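Local coordinates for putative type VI secretion protein (Escherichia coli, PDB 6SKI) that probably hydrolyses phospholipids of target cells as a type VI secretion effector, and is carried on the VgrG spike by binding its TTR domain, at residues A[36-41]-A[121-126]; A[58-63]-A[519-524]; A[64-69]-A[500-505]; A[237-242]-A[431-436]; A[338-343]-A[397-402]. All blocks are in the same frame, centred on the assembly; numbering follows the deposited sequence.

Interactions 1 and 4 share the large mixed sheet and touch, their centres about 9 Å apart; interactions 2 and 3 lie on the other side of the chain's centre, their own centres about 7 Å apart. Interaction 1 is a buried parallel strand pair built on backbone hydrogen bonds, whereas interaction 4, partly buried, sets two side chains of strand 237-243 against the end of a helix. Interaction 2 is buried and aromatic; interaction 3, drawn from the same two regions of chain, is a small aliphatic touch at the surface. Interaction 5 stands apart, its centre about 25 Å or more from those of the others: an antiparallel ladder at the surface, with a long lysine-aspartate pair at one end.

Interaction 1. Residues A[36-41]-A[121-126]; sequences TLTIGI and SAQIKT
Strands 36-41 and 121-126 run parallel and in step, each residue facing its counterpart from T36-S121 to I41-T126. Five N-H...O=C bonds join them, beginning with A122 N to T36 O at 2.9 Å and followed by T38 N to A122 O, also 2.9 Å. The first four are nearly straight, but the last, from T126 N to G40 O, is bent to 137°. Packing is closest on the face of L37, I39, A122 and I124. L37, with CG anti to its backbone N (chi1 -178°), brings CD1 to 3.7 Å from A122 CB and 3.9 Å from I124 CG2. I39 and I124 lie alongside each other, pointing the same way, and I39 CG2 meets I124 CG1 at 3.8 Å. Beyond them I39 CG2 also rests 3.7 Å from T126 OG1. This face is covered by helix 156-178, where L37 meets L172 and T126 meets A171. The other face is polar and looser. S121 at the strand's start is exposed, and its OG stays 4.4 Å from T36 OG1, while the long chain of K125 leads away to the carbonyl of Y109. T38 and Q123 are buried there beside R239, and G40 adds no side chain. Strand 184-195 pairs in parallel with the far edge of 36-41, so the contact belongs to a helix-covered, largely parallel sheet, as in the alpha/beta-hydrolase fold.

Interaction 2. Residues A[58-63]-A[519-524]; sequences MKFNEC and NKAFVF
F60, V523 and C63 contribute most of the surface buried where the loop 58-63 meets strand 521-523. V523 sits squarely on the F60 ring: its CB lies 3.5 Å from the F60 ring centroid and only 7° off the ring normal, a CH-pi contact over the middle of one face. The two side chains cross at about a right angle. The valine torsion shares its methyls between two neighbours. CG1, in the crowded position between backbone N and carbonyl carbon (chi1 60°), settles above the far half of the ring, with V523 CG1 3.5 Å from F60 CE2. CG2, anti to the backbone N, turns instead to the loop and stops 3.3 Å from C63 O. At the rim of the aromatic ring A521 O lies near its plane, 3.5 Å from F60 CZ, and A521 CB approaches F60 CE1 at 3.8 Å. The polar link is made by C63. Its carbonyl accepts F524 N, with F524 N to C63 O at 2.8 Å and the donor nearly along the C=O axis, while C63 CB comes within 3.4 Å of F524 O. A type I turn from M58 to N61 and a further backbone bond from C63 N to F60 O fold the loop so that ring and carbonyl face the same strand. On its other edge this strand pairs antiparallel with 495-497, whose D497 also touches F60; F522 points away from the loop to pack on helix 72-85, and M58 reaches helix 144-154.

Interaction 3. Residues A[64-69]-A[500-505]; sequences SAARQG and LWVDPT
Residues 65-67 take helical backbone angles without the regular bonds of a helix, and this bend comes closest to strand 500-502 just past its end, where the CA atoms of A66 and P504 are 5.2 Å apart. Inside the bend S64 O receives weak bonds from both R67 N and Q68 N, so the turn is loosely closed. Its tip is A66, whose CB is directed at 500-505 and does most of the touching. The partner is one branch of V502: with CG1 anti to the backbone N (chi1 -173°), that methyl stands out toward the bend and V502 CG1 meets A66 CB at 3.6 Å. Beside it S64 reaches the same methyl, with S64 OG 3.8 Å from V502 CG1; the hydroxyl occupies the crowded position between backbone N and carbonyl carbon (chi1 48°). The valine methyl is thus shared by a small apolar and a small polar group. Beyond the strand, backbone takes over from side chains: D503 O lies 3.8 Å from A66 CB, and P504 offers its CA rather than its ring, which is directed away. The carboxylate of D503 is engaged by T506, just ahead in the turn. Contact of this kind, short and dispersive, is made here at the partly exposed end of a beta hairpin, the two-stranded antiparallel unit formed by 500-502 and 509-511, in which W501 pairs with F510.

Interaction 4. Residues A[237-242]-A[431-436]; sequences EVRFLG and AGVLFE
Side chains of a central strand pack here against the C-terminal end of a helix: R239 and F240 of strand 237-243 meet A431, G432 and V433, where helix 416-431 ends. G432 closes that helix in a Schellman motif, its positive phi of 111° ending the helix, after which the chain leads off from the strand. Consecutive residues R239 and F240 both point toward the helix end, because R239 leaves the extended conformation with psi -56°. The arginine chain bends at chi3 (45°) and lays one face of its guanidinium over the G432-V433 peptide, with R239 NH2 3.6 Å from V433 CA. R239 NH1 comes within 3.3 Å of G432 O, but the angle is too poor for a bond; the charge is met by D192 in a salt bridge. F240 supplies the apolar half. With CG anti to the backbone N, its CD1 reaches A431 CB at 3.4 Å, and its CB touches V433 CG2 at 3.8 Å. Strands 184-195 and 278-284 border 237-243 on its two edges; the F240 ring meets that of F194 in the first, and its side chain touches F280 of the second and A428 one turn back in helix 416-431.

Interaction 5. Residues A[338-343]-A[397-402]; sequences EIVSDD and IQKQVG
Two flat groups sit at one end of this strand pair: the amide of Q398 and the carboxylate of D342. I339 CG2 crosses over one side of the amide plane, 3.4 Å from Q398 OE1, the two side chains meeting at about a right angle. The D342 carboxylate has I397 on one side of its plane and K399 on the other. Its OD1 lies 3.5 Å from I397 CG2, while D342 OD2 and K399 NZ form only a long salt bridge at 3.9 Å. K399 leaves the backbone in the crowded position (chi1 76°), and its CD passes S341 O at 3.4 Å; the bend at chi3 (-53°) then turns NZ toward D342 O, to which it gives a weak hydrogen bond. The same ammonium has a further weak bond to T344 O and a long, weak ion pair with E346. The strands form an antiparallel ladder. E338-V401 and V340-K399 are hydrogen-bonded pairs with two bonds each, alternating with the non-hydrogen-bonded pairs I339-Q400 and S341-Q398. V340 N to K399 O, at 2.9 Å, runs nearly along the C=O axis. In the three-stranded antiparallel sheet of this region 398-409 is the middle strand, with 328-341 on one edge and 376-386 on the other. Past the last pair D342 N still reaches I397 O at 3.0 Å, though from above the carbonyl plane. On the K399 face V340 CG2 touches V401 CG2 at 4.1 Å, and E338 extends its carboxylate to a salt bridge with R350 at the start of helix 350-362.

Interaction 1. Residues A[36-41]-A[121-126]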
# COMPACT_ATOMS: atom_id res chain seq x y z
N THR A 36 -10.64 24.69 7.02
CA THR A 36 -10.25 23.72 6.00
C THR A 36 -9.83 22.43 6.69
O THR A 36 -8.77 22.38 7.33
CB THR A 36 -9.12 24.27 5.14
OG1 THR A 36 -9.35 25.66 4.89
CG2 THR A 36 -9.06 23.53 3.82
N LEU A 37 -10.64 21.39 6.57
CA LEU A 37 -10.35 20.11 7.20
C LEU A 37 -9.73 19.18 6.17
O LEU A 37 -10.34 18.89 5.14
CB LEU A 37 -11.61 19.50 7.79
CG LEU A 37 -11.42 18.17 8.52
CD1 LEU A 37 -10.47 18.33 9.69
CD2 LEU A 37 -12.76 17.68 9.00
N THR A 38 -8.52 18.72 6.45
CA THR A 38 -7.81 17.78 5.59
C THR A 38 -7.83 16.41 6.25
O THR A 38 -7.46 16.27 7.41
CB THR A 38 -6.38 18.23 5.35
OG1 THR A 38 -6.33 19.65 5.26
CG2 THR A 38 -5.85 17.63 4.07
N ILE A 39 -8.26 15.40 5.50
CA ILE A 39 -8.28 14.03 5.97
C ILE A 39 -7.11 13.31 5.32
O ILE A 39 -7.06 13.18 4.09
CB ILE A 39 -9.61 13.33 5.67
CG1 ILE A 39 -10.78 14.25 6.04
CG2 ILE A 39 -9.70 12.02 6.41
CD1 ILE A 39 -12.13 13.63 5.82
N GLY A 40 -6.18 12.85 6.14
CA GLY A 40 -5.04 12.11 5.64
C GLY A 40 -5.39 10.66 5.43
O GLY A 40 -5.63 9.93 6.39
N ILE A 41 -5.41 10.22 4.18
CA ILE A 41 -5.78 8.86 3.82
C ILE A 41 -4.49 8.09 3.60
O ILE A 41 -3.67 8.47 2.76
CB ILE A 41 -6.67 8.82 2.58
CG1 ILE A 41 -7.66 9.98 2.59
CG2 ILE A 41 -7.45 7.52 2.54
CD1 ILE A 41 -8.79 9.79 3.55
N SER A 121 -7.62 25.78 9.93
CA SER A 121 -7.20 24.62 9.17
C SER A 121 -6.90 23.50 10.15
O SER A 121 -6.19 23.70 11.14
CB SER A 121 -5.97 24.90 8.30
OG SER A 121 -6.01 26.21 7.77
N ALA A 122 -7.43 22.31 9.86
CA ALA A 122 -7.28 21.17 10.74
C ALA A 122 -6.92 19.95 9.92
O ALA A 122 -7.19 19.88 8.72
CB ALA A 122 -8.56 20.90 11.54
N GLN A 123 -6.31 18.97 10.58
CA GLN A 123 -5.91 17.73 9.95
C GLN A 123 -6.37 16.55 10.79
O GLN A 123 -6.18 16.55 12.01
CB GLN A 123 -4.40 17.66 9.75
CG GLN A 123 -3.92 18.26 8.45
CD GLN A 123 -2.43 18.14 8.30
OE1 GLN A 123 -1.76 17.52 9.13
NE2 GLN A 123 -1.89 18.72 7.24
N ILE A 124 -6.97 15.57 10.14
CA ILE A 124 -7.29 14.29 10.75
C ILE A 124 -6.76 13.22 9.82
O ILE A 124 -6.55 13.45 8.63
CB ILE A 124 -8.80 14.11 11.00
CG1 ILE A 124 -9.56 14.00 9.68
CG2 ILE A 124 -9.34 15.26 11.82
CD1 ILE A 124 -11.03 13.80 9.85
N LYS A 125 -6.53 12.03 10.37
CA LYS A 125 -5.82 11.01 9.62
C LYS A 125 -6.53 9.67 9.74
O LYS A 125 -7.26 9.41 10.69
CB LYS A 125 -4.36 10.89 10.07
CG LYS A 125 -4.14 10.59 11.53
CD LYS A 125 -2.71 10.93 11.91
CE LYS A 125 -2.32 10.36 13.25
NZ LYS A 125 -1.12 11.06 13.77
N THR A 126 -6.29 8.83 8.73
CA THR A 126 -6.96 7.56 8.59
C THR A 126 -5.96 6.54 8.07
O THR A 126 -5.13 6.85 7.21
CB THR A 126 -8.13 7.66 7.61
OG1 THR A 126 -8.93 8.80 7.95
CG2 THR A 126 -8.97 6.44 7.69

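Interaction 2. Residues A[58-63]-A[519-524]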
# COMPACT_ATOMS: atom_id res chain seq x y z
N MET A 58 -2.21 -15.93 -5.36
CA MET A 58 -2.27 -15.08 -6.54
C MET A 58 -0.92 -14.96 -7.20
O MET A 58 -0.82 -14.83 -8.42
CB MET A 58 -2.78 -13.69 -6.15
CG MET A 58 -4.16 -13.35 -6.66
SD MET A 58 -4.56 -11.62 -6.40
CE MET A 58 -3.91 -10.88 -7.89
N LYS A 59 0.15 -15.00 -6.40
CA LYS A 59 1.49 -14.92 -6.96
C LYS A 59 1.82 -16.14 -7.83
O LYS A 59 2.76 -16.08 -8.64
CB LYS A 59 2.52 -14.75 -5.85
CG LYS A 59 2.88 -13.29 -5.61
CD LYS A 59 3.90 -13.11 -4.50
CE LYS A 59 3.29 -13.41 -3.15
NZ LYS A 59 4.34 -13.49 -2.09
N PHE A 60 1.08 -17.24 -7.68
CA PHE A 60 1.30 -18.41 -8.55
C PHE A 60 1.07 -18.08 -10.01
O PHE A 60 1.69 -18.69 -10.89
CB PHE A 60 0.38 -19.56 -8.16
CG PHE A 60 0.95 -20.49 -7.13
CD1 PHE A 60 1.41 -21.74 -7.50
CD2 PHE A 60 0.98 -20.13 -5.80
CE1 PHE A 60 1.93 -22.60 -6.56
CE2 PHE A 60 1.49 -20.99 -4.85
CZ PHE A 60 1.96 -22.23 -5.24
N ASN A 61 0.16 -17.15 -10.30
CA ASN A 61 -0.15 -16.79 -11.68
C ASN A 61 1.10 -16.30 -12.40
O ASN A 61 1.74 -15.34 -11.97
CB ASN A 61 -1.24 -15.72 -11.69
CG ASN A 61 -1.88 -15.56 -13.05
OD1 ASN A 61 -2.64 -16.42 -13.49
ND2 ASN A 61 -1.61 -14.45 -13.71
N GLU A 62 1.46 -17.00 -13.48
CA GLU A 62 2.57 -16.65 -14.36
C GLU A 62 3.93 -16.90 -13.72
O GLU A 62 4.96 -16.71 -14.37
CB GLU A 62 2.48 -15.19 -14.83
CG GLU A 62 1.16 -14.83 -15.48
CD GLU A 62 1.01 -15.41 -16.87
OE1 GLU A 62 2.05 -15.74 -17.49
OE2 GLU A 62 -0.13 -15.53 -17.35
N CYS A 63 3.95 -17.34 -12.46
CA CYS A 63 5.21 -17.58 -11.76
C CYS A 63 5.28 -18.96 -11.13
O CYS A 63 6.22 -19.22 -10.37
CB CYS A 63 5.45 -16.51 -10.69
SG CYS A 63 6.23 -15.01 -11.30
N ASN A 519 -0.70 -33.09 -2.25
CA ASN A 519 0.33 -32.70 -3.20
C ASN A 519 0.91 -31.34 -2.82
O ASN A 519 0.40 -30.63 -1.96
CB ASN A 519 -0.24 -32.63 -4.62
CG ASN A 519 -1.10 -31.41 -4.83
OD1 ASN A 519 -1.81 -30.97 -3.93
ND2 ASN A 519 -1.04 -30.84 -6.03
N LYS A 520 2.01 -30.99 -3.49
CA LYS A 520 2.62 -29.68 -3.34
C LYS A 520 2.73 -29.02 -4.71
O LYS A 520 3.26 -29.63 -5.65
CB LYS A 520 3.99 -29.77 -2.68
CG LYS A 520 3.96 -29.47 -1.19
CD LYS A 520 5.36 -29.32 -0.62
CE LYS A 520 6.23 -30.51 -0.98
NZ LYS A 520 7.50 -30.51 -0.21
N ALA A 521 2.24 -27.80 -4.82
CA ALA A 521 2.37 -26.98 -6.01
C ALA A 521 3.44 -25.93 -5.76
O ALA A 521 3.47 -25.31 -4.70
CB ALA A 521 1.05 -26.31 -6.38
N PHE A 522 4.31 -25.73 -6.74
CA PHE A 522 5.54 -24.98 -6.56
C PHE A 522 5.50 -23.70 -7.38
O PHE A 522 5.15 -23.72 -8.56
CB PHE A 522 6.74 -25.83 -6.96
CG PHE A 522 7.06 -26.90 -5.96
CD1 PHE A 522 6.68 -28.21 -6.18
CD2 PHE A 522 7.75 -26.60 -4.80
CE1 PHE A 522 6.97 -29.19 -5.27
CE2 PHE A 522 8.05 -27.58 -3.89
CZ PHE A 522 7.65 -28.88 -4.12
N VAL A 523 5.86 -22.59 -6.74
CA VAL A 523 5.87 -21.27 -7.35
C VAL A 523 7.22 -20.63 -7.09
O VAL A 523 7.86 -20.90 -6.06
CB VAL A 523 4.73 -20.39 -6.80
CG1 VAL A 523 4.87 -20.21 -5.30
CG2 VAL A 523 4.69 -19.04 -7.50
N PHE A 524 7.68 -19.81 -8.02
CA PHE A 524 8.77 -18.89 -7.73
C PHE A 524 8.16 -17.52 -7.45
O PHE A 524 7.94 -16.74 -8.38
CB PHE A 524 9.76 -18.84 -8.89
CG PHE A 524 10.42 -20.15 -9.18
CD1 PHE A 524 11.48 -20.58 -8.40
CD2 PHE A 524 9.98 -20.95 -10.21
CE1 PHE A 524 12.09 -21.79 -8.66
CE2 PHE A 524 10.59 -22.16 -10.47
CZ PHE A 524 11.64 -22.58 -9.69

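Interaction 3. Residues A[64-69]-A[500-505]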
# COMPACT_ATOMS: atom_id res chain seq x y z
N SER A 64 4.34 -19.85 -11.42
CA SER A 64 4.42 -21.20 -10.88
C SER A 64 5.56 -21.96 -11.55
O SER A 64 6.04 -21.61 -12.62
CB SER A 64 3.10 -21.94 -11.09
OG SER A 64 2.63 -21.81 -12.42
N ALA A 65 6.00 -23.03 -10.87
CA ALA A 65 7.08 -23.85 -11.42
C ALA A 65 6.68 -24.49 -12.74
O ALA A 65 7.55 -24.82 -13.55
CB ALA A 65 7.49 -24.92 -10.42
N ALA A 66 5.38 -24.67 -12.98
CA ALA A 66 4.93 -25.30 -14.22
C ALA A 66 4.98 -24.34 -15.40
O ALA A 66 5.26 -24.75 -16.53
CB ALA A 66 3.52 -25.86 -14.04
N ARG A 67 4.70 -23.05 -15.17
CA ARG A 67 4.82 -22.07 -16.25
C ARG A 67 6.26 -21.94 -16.71
O ARG A 67 6.53 -21.66 -17.88
CB ARG A 67 4.26 -20.72 -15.82
CG ARG A 67 2.83 -20.77 -15.35
CD ARG A 67 1.87 -20.62 -16.51
NE ARG A 67 2.12 -19.40 -17.27
CZ ARG A 67 1.36 -18.98 -18.28
NH1 ARG A 67 0.31 -19.69 -18.65
NH2 ARG A 67 1.66 -17.86 -18.92
N GLN A 68 7.21 -22.12 -15.79
CA GLN A 68 8.60 -22.30 -16.14
C GLN A 68 8.84 -23.77 -16.47
O GLN A 68 8.00 -24.63 -16.21
CB GLN A 68 9.51 -21.86 -14.99
CG GLN A 68 8.93 -20.75 -14.12
CD GLN A 68 8.65 -19.47 -14.88
OE1 GLN A 68 7.62 -18.83 -14.68
NE2 GLN A 68 9.57 -19.09 -15.75
N GLY A 69 9.99 -24.05 -17.07
CA GLY A 69 10.27 -25.42 -17.43
C GLY A 69 10.75 -26.24 -16.25
O GLY A 69 11.81 -26.88 -16.32
N LEU A 500 -3.39 -25.85 -4.20
CA LEU A 500 -3.49 -25.68 -5.64
C LEU A 500 -2.90 -26.90 -6.32
O LEU A 500 -2.04 -27.60 -5.77
CB LEU A 500 -2.75 -24.43 -6.12
CG LEU A 500 -3.10 -23.05 -5.56
CD1 LEU A 500 -2.23 -22.00 -6.22
CD2 LEU A 500 -4.56 -22.73 -5.76
N TRP A 501 -3.36 -27.15 -7.54
CA TRP A 501 -2.71 -28.07 -8.46
C TRP A 501 -2.55 -27.35 -9.78
O TRP A 501 -3.52 -26.81 -10.32
CB TRP A 501 -3.52 -29.36 -8.64
CG TRP A 501 -2.91 -30.29 -9.64
CD1 TRP A 501 -1.89 -31.16 -9.42
CD2 TRP A 501 -3.28 -30.42 -11.01
NE1 TRP A 501 -1.60 -31.84 -10.58
CE2 TRP A 501 -2.44 -31.40 -11.57
CE3 TRP A 501 -4.24 -29.81 -11.82
CZ2 TRP A 501 -2.52 -31.78 -12.91
CZ3 TRP A 501 -4.32 -30.19 -13.15
CH2 TRP A 501 -3.47 -31.16 -13.67
N VAL A 502 -1.34 -27.33 -10.31
CA VAL A 502 -1.04 -26.63 -11.55
C VAL A 502 -0.84 -27.67 -12.64
O VAL A 502 -0.09 -28.64 -12.45
CB VAL A 502 0.18 -25.71 -11.41
CG1 VAL A 502 0.35 -24.87 -12.66
CG2 VAL A 502 0.04 -24.83 -10.19
N ASP A 503 -1.51 -27.48 -13.77
CA ASP A 503 -1.38 -28.41 -14.88
C ASP A 503 0.05 -28.35 -15.41
O ASP A 503 0.51 -27.27 -15.82
CB ASP A 503 -2.38 -28.08 -15.98
CG ASP A 503 -2.46 -29.16 -17.04
OD1 ASP A 503 -2.41 -30.35 -16.68
OD2 ASP A 503 -2.56 -28.82 -18.23
N PRO A 504 0.78 -29.47 -15.43
CA PRO A 504 2.18 -29.42 -15.87
C PRO A 504 2.35 -28.99 -17.31
O PRO A 504 3.41 -28.46 -17.66
CB PRO A 504 2.64 -30.87 -15.65
CG PRO A 504 1.38 -31.66 -15.74
CD PRO A 504 0.41 -30.82 -14.98
N THR A 505 1.35 -29.18 -18.16
CA THR A 505 1.46 -28.85 -19.58
C THR A 505 0.94 -27.46 -19.90
O THR A 505 1.59 -26.73 -20.66
CB THR A 505 0.70 -29.88 -20.41
OG1 THR A 505 1.17 -31.20 -20.10
CG2 THR A 505 0.90 -29.62 -21.89

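Interaction 4. Residues A[237-242]-A[431-436]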
# COMPACT_ATOMS: atom_id res chain seq x y z
N GLU A 237 -11.70 17.35 -2.04
CA GLU A 237 -10.62 17.62 -2.98
C GLU A 237 -9.36 16.97 -2.44
O GLU A 237 -9.21 16.80 -1.23
CB GLU A 237 -10.44 19.13 -3.17
CG GLU A 237 -9.25 19.54 -4.01
CD GLU A 237 -9.32 20.99 -4.44
OE1 GLU A 237 -10.31 21.66 -4.09
OE2 GLU A 237 -8.38 21.45 -5.12
N VAL A 238 -8.46 16.58 -3.33
CA VAL A 238 -7.20 15.96 -2.94
C VAL A 238 -6.11 17.02 -3.01
O VAL A 238 -5.91 17.65 -4.06
CB VAL A 238 -6.85 14.76 -3.83
CG1 VAL A 238 -5.51 14.18 -3.43
CG2 VAL A 238 -7.92 13.70 -3.72
N ARG A 239 -5.41 17.23 -1.90
CA ARG A 239 -4.32 18.19 -1.86
C ARG A 239 -3.00 17.57 -2.30
O ARG A 239 -2.35 18.06 -3.23
CB ARG A 239 -4.18 18.78 -0.45
CG ARG A 239 -3.25 19.97 -0.38
CD ARG A 239 -3.15 20.52 1.03
NE ARG A 239 -3.00 19.47 2.03
CZ ARG A 239 -2.88 19.70 3.33
NH1 ARG A 239 -2.89 20.94 3.78
NH2 ARG A 239 -2.74 18.69 4.17
N PHE A 240 -2.59 16.49 -1.64
CA PHE A 240 -1.33 15.82 -1.95
C PHE A 240 -1.57 14.33 -2.14
O PHE A 240 -2.24 13.70 -1.33
CB PHE A 240 -0.30 16.04 -0.85
CG PHE A 240 1.02 15.38 -1.12
CD1 PHE A 240 1.85 15.84 -2.11
CD2 PHE A 240 1.43 14.28 -0.38
CE1 PHE A 240 3.06 15.24 -2.37
CE2 PHE A 240 2.63 13.67 -0.63
CZ PHE A 240 3.45 14.15 -1.63
N LEU A 241 -1.01 13.79 -3.22
CA LEU A 241 -1.02 12.36 -3.49
C LEU A 241 0.41 11.85 -3.35
O LEU A 241 1.27 12.19 -4.16
CB LEU A 241 -1.58 12.07 -4.88
CG LEU A 241 -1.91 10.62 -5.23
CD1 LEU A 241 -2.91 10.06 -4.25
CD2 LEU A 241 -2.45 10.53 -6.64
N GLY A 242 0.65 11.04 -2.33
CA GLY A 242 1.98 10.51 -2.11
C GLY A 242 2.04 9.02 -2.34
O GLY A 242 1.45 8.24 -1.60
N ALA A 431 3.84 20.41 -0.39
CA ALA A 431 2.45 20.49 -0.82
C ALA A 431 1.55 21.19 0.18
O ALA A 431 0.40 21.51 -0.16
CB ALA A 431 1.90 19.09 -1.08
N GLY A 432 2.02 21.44 1.40
CA GLY A 432 1.22 22.08 2.43
C GLY A 432 0.85 21.18 3.58
O GLY A 432 0.26 21.66 4.56
N VAL A 433 1.17 19.89 3.51
CA VAL A 433 0.81 18.96 4.57
C VAL A 433 1.66 19.22 5.80
O VAL A 433 2.86 19.51 5.71
CB VAL A 433 0.97 17.51 4.08
CG1 VAL A 433 0.26 16.57 5.01
CG2 VAL A 433 0.43 17.38 2.67
N LEU A 434 1.04 19.12 6.97
CA LEU A 434 1.73 19.33 8.24
C LEU A 434 2.08 17.98 8.84
O LEU A 434 1.21 17.13 9.03
CB LEU A 434 0.87 20.14 9.21
CG LEU A 434 0.46 21.53 8.74
CD1 LEU A 434 -0.54 22.12 9.70
CD2 LEU A 434 1.67 22.42 8.60
N PHE A 435 3.36 17.80 9.15
CA PHE A 435 3.88 16.58 9.73
C PHE A 435 4.62 16.92 11.01
O PHE A 435 5.29 17.95 11.09
CB PHE A 435 4.82 15.87 8.77
CG PHE A 435 4.12 15.01 7.77
CD1 PHE A 435 3.66 13.76 8.12
CD2 PHE A 435 3.92 15.45 6.48
CE1 PHE A 435 3.01 12.97 7.20
CE2 PHE A 435 3.28 14.66 5.56
CZ PHE A 435 2.82 13.42 5.92
N GLU A 436 4.48 16.06 12.02
CA GLU A 436 5.28 16.22 13.21
C GLU A 436 6.76 16.02 12.86
O GLU A 436 7.08 15.19 12.00
CB GLU A 436 4.85 15.23 14.28
CG GLU A 436 3.37 15.28 14.63
CD GLU A 436 3.00 16.42 15.57
OE1 GLU A 436 3.71 17.45 15.60
OE2 GLU A 436 2.00 16.28 16.29

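Interaction 5. Residues A[338-343]-A[397-402]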
# COMPACT_ATOMS: atom_id res chain seq x y z
N GLU A 338 20.30 -32.33 -13.67
CA GLU A 338 20.39 -33.34 -14.72
C GLU A 338 21.08 -34.58 -14.16
O GLU A 338 21.90 -34.48 -13.25
CB GLU A 338 21.13 -32.82 -15.95
CG GLU A 338 22.63 -33.03 -15.96
CD GLU A 338 23.29 -32.27 -17.09
OE1 GLU A 338 22.68 -31.30 -17.58
OE2 GLU A 338 24.40 -32.65 -17.50
N ILE A 339 20.73 -35.73 -14.71
CA ILE A 339 21.28 -37.01 -14.27
C ILE A 339 22.46 -37.36 -15.16
O ILE A 339 22.36 -37.29 -16.40
CB ILE A 339 20.22 -38.12 -14.30
CG1 ILE A 339 18.98 -37.67 -13.51
CG2 ILE A 339 20.77 -39.40 -13.72
CD1 ILE A 339 18.01 -38.79 -13.21
N VAL A 340 23.58 -37.72 -14.54
CA VAL A 340 24.82 -38.05 -15.23
C VAL A 340 25.45 -39.26 -14.55
O VAL A 340 24.92 -39.78 -13.57
CB VAL A 340 25.81 -36.87 -15.25
CG1 VAL A 340 25.40 -35.84 -16.29
CG2 VAL A 340 25.91 -36.24 -13.88
N SER A 341 26.58 -39.70 -15.08
CA SER A 341 27.32 -40.81 -14.50
C SER A 341 28.05 -40.35 -13.25
O SER A 341 28.52 -39.21 -13.17
CB SER A 341 28.31 -41.38 -15.51
OG SER A 341 28.84 -40.35 -16.33
N ASP A 342 28.14 -41.24 -12.26
CA ASP A 342 28.77 -40.89 -11.00
C ASP A 342 30.24 -40.54 -11.17
O ASP A 342 30.81 -39.85 -10.31
CB ASP A 342 28.61 -42.03 -9.99
CG ASP A 342 28.48 -41.53 -8.57
OD1 ASP A 342 27.47 -41.87 -7.91
OD2 ASP A 342 29.37 -40.81 -8.10
N ASP A 343 30.87 -40.99 -12.25
CA ASP A 343 32.26 -40.62 -12.50
C ASP A 343 32.38 -39.17 -12.95
O ASP A 343 33.40 -38.52 -12.69
CB ASP A 343 32.88 -41.57 -13.53
CG ASP A 343 32.17 -41.50 -14.88
OD1 ASP A 343 31.49 -42.49 -15.24
OD2 ASP A 343 32.31 -40.48 -15.58
N ILE A 397 26.57 -46.45 -12.28
CA ILE A 397 26.03 -45.70 -11.15
C ILE A 397 25.74 -44.29 -11.63
O ILE A 397 26.47 -43.74 -12.46
CB ILE A 397 27.00 -45.72 -9.95
CG1 ILE A 397 27.44 -47.15 -9.65
CG2 ILE A 397 26.35 -45.09 -8.73
CD1 ILE A 397 26.48 -47.91 -8.75
N GLN A 398 24.68 -43.68 -11.11
CA GLN A 398 24.21 -42.41 -11.62
C GLN A 398 23.96 -41.42 -10.49
O GLN A 398 23.57 -41.80 -9.38
CB GLN A 398 22.93 -42.58 -12.44
CG GLN A 398 23.17 -43.21 -13.80
CD GLN A 398 22.22 -42.70 -14.86
OE1 GLN A 398 21.01 -42.67 -14.67
NE2 GLN A 398 22.78 -42.27 -15.99
N LYS A 399 24.16 -40.15 -10.80
CA LYS A 399 23.97 -39.07 -9.84
C LYS A 399 23.13 -37.99 -10.49
O LYS A 399 23.23 -37.74 -11.70
CB LYS A 399 25.31 -38.47 -9.38
CG LYS A 399 25.96 -37.57 -10.42
CD LYS A 399 27.47 -37.58 -10.35
CE LYS A 399 27.97 -37.26 -8.96
NZ LYS A 399 29.44 -37.03 -8.97
N GLN A 400 22.29 -37.34 -9.70
CA GLN A 400 21.62 -36.12 -10.12
C GLN A 400 22.46 -34.94 -9.64
O GLN A 400 22.69 -34.79 -8.44
CB GLN A 400 20.20 -36.02 -9.57
CG GLN A 400 19.36 -34.98 -10.29
CD GLN A 400 18.12 -34.59 -9.52
OE1 GLN A 400 18.12 -34.56 -8.30
NE2 GLN A 400 17.06 -34.27 -10.24
N VAL A 401 22.94 -34.14 -10.59
CA VAL A 401 23.73 -32.95 -10.32
C VAL A 401 22.88 -31.74 -10.67
O VAL A 401 22.41 -31.62 -11.80
CB VAL A 401 25.05 -32.95 -11.11
CG1 VAL A 401 25.63 -31.55 -11.15
CG2 VAL A 401 26.03 -33.92 -10.50
N GLY A 402 22.67 -30.88 -9.69
CA GLY A 402 21.99 -29.62 -9.91
C GLY A 402 22.93 -28.47 -9.61
O GLY A 402 23.78 -28.57 -8.73